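Local coordinates for RabGAP/TBC protein (Chlamydomonas reinhardtii, PDB 4P17) that probably acts on Rab GTPases as a flagellar GTPase-activating protein with an all-helical TBC domain, although its function has not been established, at residues Asp14-Phe18 / Ser243-Met247; Ile157-Met161 / Leu175-Leu179; Met200-Asp204 / Ile225-Thr230. All coordinates share one frame; numbering follows the deposited sequence.

Contact 1. Residues Asp14-Phe18 / Ser243-Met247; sequences DLYGF and SETVM
D14 and S243 join a type I beta turn, D14-G17, to the first turn of helix 243-256 in the TBC domain. The S243 hydroxyl donates to D14 OD2 (OG to OD2, 2.7 Å) from above the carboxylate plane. Two waters also donate to OD2; one accepts from S243 N and the other from E244 N, so the aspartate reads the amide end of the helix, whose partial positive charge probably favours it. With CG tucked between its backbone N and carbonyl carbon (chi1 65°), the carboxylate turns back over its own loop, where D14 OD1 accepts from F18 N, 2.9 Å. G17 suits the last turn position: at its positive phi a CB would jam against the carbonyl O of Y16.

E244 answers in the other direction: extended beyond CG, its OE2 accepts from L15 N at 2.9 Å (156° at the hydrogen) and forms a salt bridge with R30. Y16 is sandwiched between L15 CD2 and M247 CE on opposite ring faces, its OH hydrogen-bonded to R73. M247 bends at chi2 (-64°), and its CE makes the CH-pi contact of a Met-aromatic pair, 4.0 Å from the Y16 centroid, while M247 CG meets Y16 CE2 at 3.7 Å.

Contact 2. Residues Ile157-Met161 / Leu175-Leu179; sequences IVGLM and LLAAL
M161 reaches from helix 153-164 to L175, L176 and L179 of helix 169-183, the next helix in the chain, and the two form a splayed helical hairpin within the all-helical TBC domain. The short axes approach to 11.3 Å and run at 133° to each other, nearer antiparallel than parallel. That wide spacing is filled by apolar side chains, a methionine and leucines chief among them, and no hydrogen bond crosses between the segments.

M161 CG lies beside the backbone N, anti to the carbonyl carbon (chi1 -75°), and the chain beyond it is fully extended, so the unbranched thioether spans the gap and delivers its end to the opposite backbone. M161 CE reaches the main chain, 3.8 Å from L176 N, and touches L175 CG at 3.9 Å. L175 CD2 lies alongside the sulfur and CG of M161. A long, unbranched and flexible methionine suits a place where the helix axes stand this far apart.

The second kind of contact is branch against branch. V158 and L176 cross at about a right angle, with CG2 of the valine 3.7 Å from CD2 of the leucine; here the CA atoms are also nearest, 7.2 Å apart for V158 and L176.

All six contacting residues are buried. Helix 128-144 adds V137 and L138 against V158 and Y141 against L176, while W250 of helix 243-256 packs on M161. L179 CD2 is shared, meeting M161 CE at 4.0 Å and I157 CG2 at 4.1 Å.

Contact 3. Residues Met200-Asp204 / Ile225-Thr230; sequences MRALD and ISMLAT
M200 lays its thioether against the start of helix 226-234, where I225 and S226 meet it, and it buries more surface here than any other residue of the two segments. CG lies anti to the backbone N, beside the carbonyl carbon (chi1 -157°), and the chain then bends at both chi2 and chi3, curling the end over the helix. M200 CE settles on S226, 3.6 Å from CA and equally near CB of that serine. M200 SD stands 4.0 Å from A229 CB and 4.1 Å from I225 CG2, and M200 CE also reaches T230 OG1. A small serine and an alanine suit the receiving surface, since their short side chains let the methionine come close to the backbone. Were M200 an alanine, the sulfur and methyl would be gone, and I225, S226, A229 and T230 would probably be left with a gap where they now pack.

I225 is next in buried surface. It crosses L203 at about a right angle, and I225 CG1 comes to 3.5 Å from L203 CD2, tighter than usual for two carbons. Its carbonyl O accepts from both L228 N and A229 N, fixing the first turn that carries the receiving residues.

L203 is the third. L203 CD2 faces both I225 CG1 and A229 CB, 3.7 Å from A229 CB, so one methyl touches residues four apart. A265 and L269 of helix 259-271 also pack on L203, and Y233, further along helix 226-234, touches both M200 and L203. No hydrogen bond joins the two segments. The arrangement is plain apolar packing between the beginnings of two helices, as expected in an all-helical TBC domain.

Overall arrangement
From the N terminus, the chain first passes through residues 14-18, ahead of helix 27-50, and contact 1 closes only when helix 243-256 begins, so that it spans most of the fold. Contacts 2 and 3 are nested inside that long loop and follow one another in series. Contact 2 closes the short hairpin between helices 153-164 and 169-183; contact 3 closes the next excursion, bringing helix 201-210 against helix 226-234. Contacts 1 and 2 touch directly through L160, which packs on F18, V246 and M247 and so joins the N-terminal loop to the helical core. Contact 3 lies apart, its centre about 24 Å from that of contact 1.

Contact 1. Residues Asp14-Phe18 / Ser243-Met247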
loop_
_atom_site.group_PDB
_atom_site.type_symbol
_atom_site.label_atom_id
_atom_site.label_comp_id
_atom_site.label_asym_id
_atom_site.label_seq_id
_atom_site.Cartn_x
_atom_site.Cartn_y
_atom_site.Cartn_z
ATOM N N ASP A 14 -7.479 13.507 -6.349
ATOM C CA ASP A 14 -8.175 12.250 -6.093
ATOM C C ASP A 14 -8.942 12.305 -4.766
ATOM O O ASP A 14 -9.037 13.352 -4.137
ATOM C CB ASP A 14 -7.197 11.052 -6.140
ATOM C CG ASP A 14 -6.158 11.062 -5.063
ATOM O OD1 ASP A 14 -6.311 11.756 -4.013
ATOM O OD2 ASP A 14 -5.177 10.314 -5.289
ATOM N N LEU A 15 -9.485 11.164 -4.355
ATOM C CA LEU A 15 -10.416 11.134 -3.235
ATOM C C LEU A 15 -9.718 11.604 -1.996
ATOM O O LEU A 15 -10.286 12.294 -1.163
ATOM C CB LEU A 15 -10.977 9.729 -3.029
ATOM C CG LEU A 15 -11.754 9.543 -1.727
ATOM C CD1 LEU A 15 -12.990 10.451 -1.784
ATOM C CD2 LEU A 15 -12.128 8.078 -1.524
ATOM N N TYR A 16 -8.460 11.243 -1.898
ATOM C CA TYR A 16 -7.694 11.502 -0.686
ATOM C C TYR A 16 -6.972 12.845 -0.725
ATOM O O TYR A 16 -6.211 13.172 0.197
ATOM C CB TYR A 16 -6.709 10.356 -0.518
ATOM C CG TYR A 16 -7.398 9.103 -0.091
ATOM C CD1 TYR A 16 -7.930 8.977 1.188
ATOM C CD2 TYR A 16 -7.559 8.052 -0.971
ATOM C CE1 TYR A 16 -8.575 7.818 1.582
ATOM C CE2 TYR A 16 -8.200 6.898 -0.581
ATOM C CZ TYR A 16 -8.696 6.778 0.678
ATOM O OH TYR A 16 -9.344 5.620 1.009
ATOM N N GLY A 17 -7.228 13.624 -1.768
ATOM C CA GLY A 17 -6.688 14.970 -1.870
ATOM C C GLY A 17 -5.360 15.132 -2.595
ATOM O O GLY A 17 -4.792 16.222 -2.581
ATOM N N PHE A 18 -4.845 14.068 -3.204
ATOM C CA PHE A 18 -3.577 14.163 -3.957
ATOM C C PHE A 18 -3.884 14.712 -5.316
ATOM O O PHE A 18 -4.881 14.304 -5.918
ATOM C CB PHE A 18 -2.906 12.790 -4.117
ATOM C CG PHE A 18 -2.446 12.196 -2.824
ATOM C CD1 PHE A 18 -1.197 12.488 -2.313
ATOM C CD2 PHE A 18 -3.281 11.364 -2.097
ATOM C CE1 PHE A 18 -0.797 11.942 -1.115
ATOM C CE2 PHE A 18 -2.893 10.837 -0.912
ATOM C CZ PHE A 18 -1.650 11.114 -0.416
ATOM N N SER A 243 -3.176 7.076 -5.305
ATOM C CA SER A 243 -3.504 6.673 -3.944
ATOM C C SER A 243 -4.733 5.750 -3.822
ATOM O O SER A 243 -4.744 4.840 -2.993
ATOM C CB SER A 243 -3.709 7.929 -3.076
ATOM O OG SER A 243 -4.988 8.470 -3.296
ATOM N N GLU A 244 -5.758 5.940 -4.643
ATOM C CA GLU A 244 -6.949 5.104 -4.491
ATOM C C GLU A 244 -6.650 3.697 -5.020
ATOM O O GLU A 244 -7.236 2.707 -4.565
ATOM C CB GLU A 244 -8.148 5.714 -5.206
ATOM C CG GLU A 244 -8.520 7.045 -4.666
ATOM C CD GLU A 244 -9.720 7.622 -5.317
ATOM O OE1 GLU A 244 -10.783 6.970 -5.277
ATOM O OE2 GLU A 244 -9.590 8.725 -5.897
ATOM N N THR A 245 -5.698 3.609 -5.947
ATOM C CA THR A 245 -5.315 2.302 -6.479
ATOM C C THR A 245 -4.491 1.584 -5.410
ATOM O O THR A 245 -4.679 0.383 -5.164
ATOM C CB THR A 245 -4.551 2.462 -7.762
ATOM O OG1 THR A 245 -5.408 3.142 -8.679
ATOM C CG2 THR A 245 -4.164 1.160 -8.339
ATOM N N VAL A 246 -3.588 2.329 -4.776
ATOM C CA VAL A 246 -2.783 1.774 -3.688
ATOM C C VAL A 246 -3.692 1.161 -2.619
ATOM O O VAL A 246 -3.444 0.035 -2.164
ATOM C CB VAL A 246 -1.883 2.836 -3.015
ATOM C CG1 VAL A 246 -1.120 2.233 -1.829
ATOM C CG2 VAL A 246 -0.891 3.444 -3.981
ATOM N N MET A 247 -4.740 1.880 -2.224
ATOM C CA MET A 247 -5.567 1.425 -1.096
ATOM C C MET A 247 -6.281 0.127 -1.420
ATOM O O MET A 247 -6.554 -0.675 -0.527
ATOM C CB MET A 247 -6.616 2.468 -0.693
ATOM C CG MET A 247 -6.095 3.837 -0.499
ATOM S SD MET A 247 -4.945 3.922 0.843
ATOM C CE MET A 247 -4.709 5.718 0.828
HETATM O O HOH W 1 -5.915 7.945 -6.755
HETATM O O HOH W 2 -2.352 9.607 -5.660
#

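Contact 2. Residues Ile157-Met161 / Leu175-Leu179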
loop_
_atom_site.group_PDB
_atom_site.type_symbol
_atom_site.label_atom_id
_atom_site.label_comp_id
_atom_site.label_asym_id
_atom_site.label_seq_id
_atom_site.Cartn_x
_atom_site.Cartn_y
_atom_site.Cartn_z
ATOM N N ILE A 157 4.414 5.107 3.504
ATOM C CA ILE A 157 3.402 4.184 4.033
ATOM C C ILE A 157 2.563 4.838 5.139
ATOM O O ILE A 157 1.349 4.834 5.121
ATOM C CB ILE A 157 4.067 2.899 4.573
ATOM C CG1 ILE A 157 4.698 2.119 3.413
ATOM C CG2 ILE A 157 3.034 1.996 5.266
ATOM C CD1 ILE A 157 5.480 0.913 3.824
ATOM N N VAL A 158 3.213 5.432 6.126
ATOM C CA VAL A 158 2.461 5.987 7.220
ATOM C C VAL A 158 1.699 7.225 6.771
ATOM O O VAL A 158 0.609 7.510 7.284
ATOM C CB VAL A 158 3.378 6.313 8.413
ATOM C CG1 VAL A 158 2.640 7.215 9.427
ATOM C CG2 VAL A 158 3.835 5.053 9.028
ATOM N N GLY A 159 2.252 7.938 5.789
ATOM C CA GLY A 159 1.589 9.092 5.226
ATOM C C GLY A 159 0.270 8.678 4.605
ATOM O O GLY A 159 -0.759 9.297 4.829
ATOM N N LEU A 160 0.277 7.601 3.827
ATOM C CA LEU A 160 -0.969 7.166 3.225
ATOM C C LEU A 160 -1.863 6.537 4.256
ATOM O O LEU A 160 -3.068 6.656 4.159
ATOM C CB LEU A 160 -0.717 6.206 2.050
ATOM C CG LEU A 160 -1.262 6.635 0.688
ATOM C CD1 LEU A 160 -0.792 8.002 0.284
ATOM C CD2 LEU A 160 -0.795 5.603 -0.354
ATOM N N MET A 161 -1.292 5.876 5.265
ATOM C CA MET A 161 -2.117 5.353 6.334
ATOM C C MET A 161 -2.854 6.493 7.044
ATOM O O MET A 161 -4.063 6.403 7.277
ATOM C CB MET A 161 -1.282 4.572 7.336
ATOM C CG MET A 161 -0.844 3.216 6.871
ATOM S SD MET A 161 0.015 2.481 8.283
ATOM C CE MET A 161 0.483 0.883 7.586
ATOM N N LEU A 175 -1.651 -0.036 12.939
ATOM C CA LEU A 175 -1.690 -0.691 11.619
ATOM C C LEU A 175 -0.266 -0.928 11.105
ATOM O O LEU A 175 0.022 -1.978 10.531
ATOM C CB LEU A 175 -2.511 0.130 10.622
ATOM C CG LEU A 175 -2.773 -0.487 9.239
ATOM C CD1 LEU A 175 -3.716 -1.714 9.282
ATOM C CD2 LEU A 175 -3.396 0.565 8.334
ATOM N N LEU A 176 0.618 0.046 11.306
ATOM C CA LEU A 176 2.022 -0.108 10.969
ATOM C C LEU A 176 2.621 -1.294 11.767
ATOM O O LEU A 176 3.339 -2.127 11.227
ATOM C CB LEU A 176 2.771 1.193 11.256
ATOM C CG LEU A 176 4.270 1.167 10.942
ATOM C CD1 LEU A 176 4.536 0.989 9.434
ATOM C CD2 LEU A 176 4.927 2.433 11.457
ATOM N N ALA A 177 2.318 -1.380 13.067
ATOM C CA ALA A 177 2.805 -2.499 13.868
ATOM C C ALA A 177 2.318 -3.830 13.304
ATOM O O ALA A 177 3.104 -4.772 13.112
ATOM C CB ALA A 177 2.343 -2.356 15.325
ATOM N N ALA A 178 1.020 -3.920 13.034
ATOM C CA ALA A 178 0.473 -5.147 12.451
ATOM C C ALA A 178 1.187 -5.506 11.144
ATOM O O ALA A 178 1.541 -6.648 10.909
ATOM C CB ALA A 178 -1.016 -5.005 12.233
ATOM N N LEU A 179 1.464 -4.509 10.325
ATOM C CA LEU A 179 2.088 -4.729 9.023
ATOM C C LEU A 179 3.510 -5.264 9.116
ATOM O O LEU A 179 3.866 -6.264 8.493
ATOM C CB LEU A 179 2.054 -3.406 8.256
ATOM C CG LEU A 179 2.860 -3.332 6.976
ATOM C CD1 LEU A 179 2.097 -4.064 5.858
ATOM C CD2 LEU A 179 3.124 -1.902 6.596
#

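Contact 3. Residues Met200-Asp204 / Ile225-Thr230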
loop_
_atom_site.group_PDB
_atom_site.type_symbol
_atom_site.label_atom_id
_atom_site.label_comp_id
_atom_site.label_asym_id
_atom_site.label_seq_id
_atom_site.Cartn_x
_atom_site.Cartn_y
_atom_site.Cartn_z
ATOM N N MET A 200 10.712 -11.230 -4.783
ATOM C CA MET A 200 11.302 -10.937 -6.087
ATOM C C MET A 200 11.568 -12.234 -6.846
ATOM O O MET A 200 11.404 -12.309 -8.065
ATOM C CB MET A 200 12.597 -10.134 -5.903
ATOM C CG MET A 200 13.022 -9.315 -7.112
ATOM S SD MET A 200 11.958 -7.897 -7.461
ATOM C CE MET A 200 12.342 -6.800 -6.109
ATOM N N ARG A 201 11.964 -13.274 -6.119
ATOM C CA ARG A 201 12.044 -14.617 -6.690
ATOM C C ARG A 201 10.728 -14.994 -7.342
ATOM O O ARG A 201 10.675 -15.569 -8.439
ATOM C CB ARG A 201 12.379 -15.647 -5.606
ATOM N N ALA A 202 9.651 -14.680 -6.645
ATOM C CA ALA A 202 8.345 -15.102 -7.085
ATOM C C ALA A 202 7.978 -14.346 -8.362
ATOM O O ALA A 202 7.496 -14.923 -9.341
ATOM C CB ALA A 202 7.310 -14.868 -5.969
ATOM N N LEU A 203 8.207 -13.037 -8.344
ATOM C CA LEU A 203 7.864 -12.213 -9.481
ATOM C C LEU A 203 8.644 -12.626 -10.748
ATOM O O LEU A 203 8.081 -12.703 -11.848
ATOM C CB LEU A 203 8.125 -10.737 -9.124
ATOM C CG LEU A 203 7.749 -9.707 -10.182
ATOM C CD1 LEU A 203 6.274 -9.824 -10.572
ATOM C CD2 LEU A 203 8.078 -8.308 -9.695
ATOM N N ASP A 204 9.937 -12.890 -10.623
ATOM C CA ASP A 204 10.721 -13.283 -11.797
ATOM C C ASP A 204 10.199 -14.627 -12.338
ATOM O O ASP A 204 10.124 -14.835 -13.542
ATOM C CB ASP A 204 12.211 -13.380 -11.450
ATOM C CG ASP A 204 13.117 -13.398 -12.682
ATOM O OD1 ASP A 204 12.836 -12.707 -13.696
ATOM O OD2 ASP A 204 14.132 -14.115 -12.626
ATOM N N ILE A 225 14.231 -6.645 -12.818
ATOM C CA ILE A 225 12.896 -6.227 -12.357
ATOM C C ILE A 225 12.968 -5.597 -10.958
ATOM O O ILE A 225 12.088 -4.838 -10.551
ATOM C CB ILE A 225 11.886 -7.423 -12.358
ATOM C CG1 ILE A 225 10.492 -6.994 -11.851
ATOM C CG2 ILE A 225 12.392 -8.579 -11.527
ATOM C CD1 ILE A 225 9.823 -5.975 -12.701
ATOM N N SER A 226 14.026 -5.896 -10.226
ATOM C CA SER A 226 14.124 -5.396 -8.857
ATOM C C SER A 226 14.331 -3.882 -8.842
ATOM O O SER A 226 14.077 -3.221 -7.820
ATOM C CB SER A 226 15.244 -6.110 -8.112
ATOM O OG SER A 226 16.484 -5.990 -8.796
ATOM N N MET A 227 14.766 -3.333 -9.977
ATOM C CA MET A 227 14.917 -1.876 -10.104
ATOM C C MET A 227 13.585 -1.158 -10.068
ATOM O O MET A 227 13.490 -0.005 -9.610
ATOM C CB MET A 227 15.639 -1.524 -11.394
ATOM C CG MET A 227 17.111 -1.808 -11.332
ATOM S SD MET A 227 17.950 -0.783 -12.543
ATOM C CE MET A 227 19.649 -1.215 -12.209
ATOM N N LEU A 228 12.553 -1.840 -10.549
ATOM C CA LEU A 228 11.198 -1.297 -10.540
ATOM C C LEU A 228 10.419 -1.720 -9.304
ATOM O O LEU A 228 9.780 -0.877 -8.649
ATOM C CB LEU A 228 10.438 -1.736 -11.804
ATOM N N ALA A 229 10.494 -3.013 -8.966
ATOM C CA ALA A 229 9.579 -3.606 -7.992
ATOM C C ALA A 229 10.082 -3.501 -6.558
ATOM O O ALA A 229 9.340 -3.786 -5.609
ATOM C CB ALA A 229 9.316 -5.079 -8.353
ATOM N N THR A 230 11.353 -3.140 -6.391
ATOM C CA THR A 230 11.901 -2.947 -5.047
ATOM C C THR A 230 11.093 -1.887 -4.356
ATOM O O THR A 230 10.568 -2.133 -3.275
ATOM C CB THR A 230 13.381 -2.532 -5.050
ATOM O OG1 THR A 230 14.188 -3.653 -5.425
ATOM C CG2 THR A 230 13.812 -2.042 -3.658
#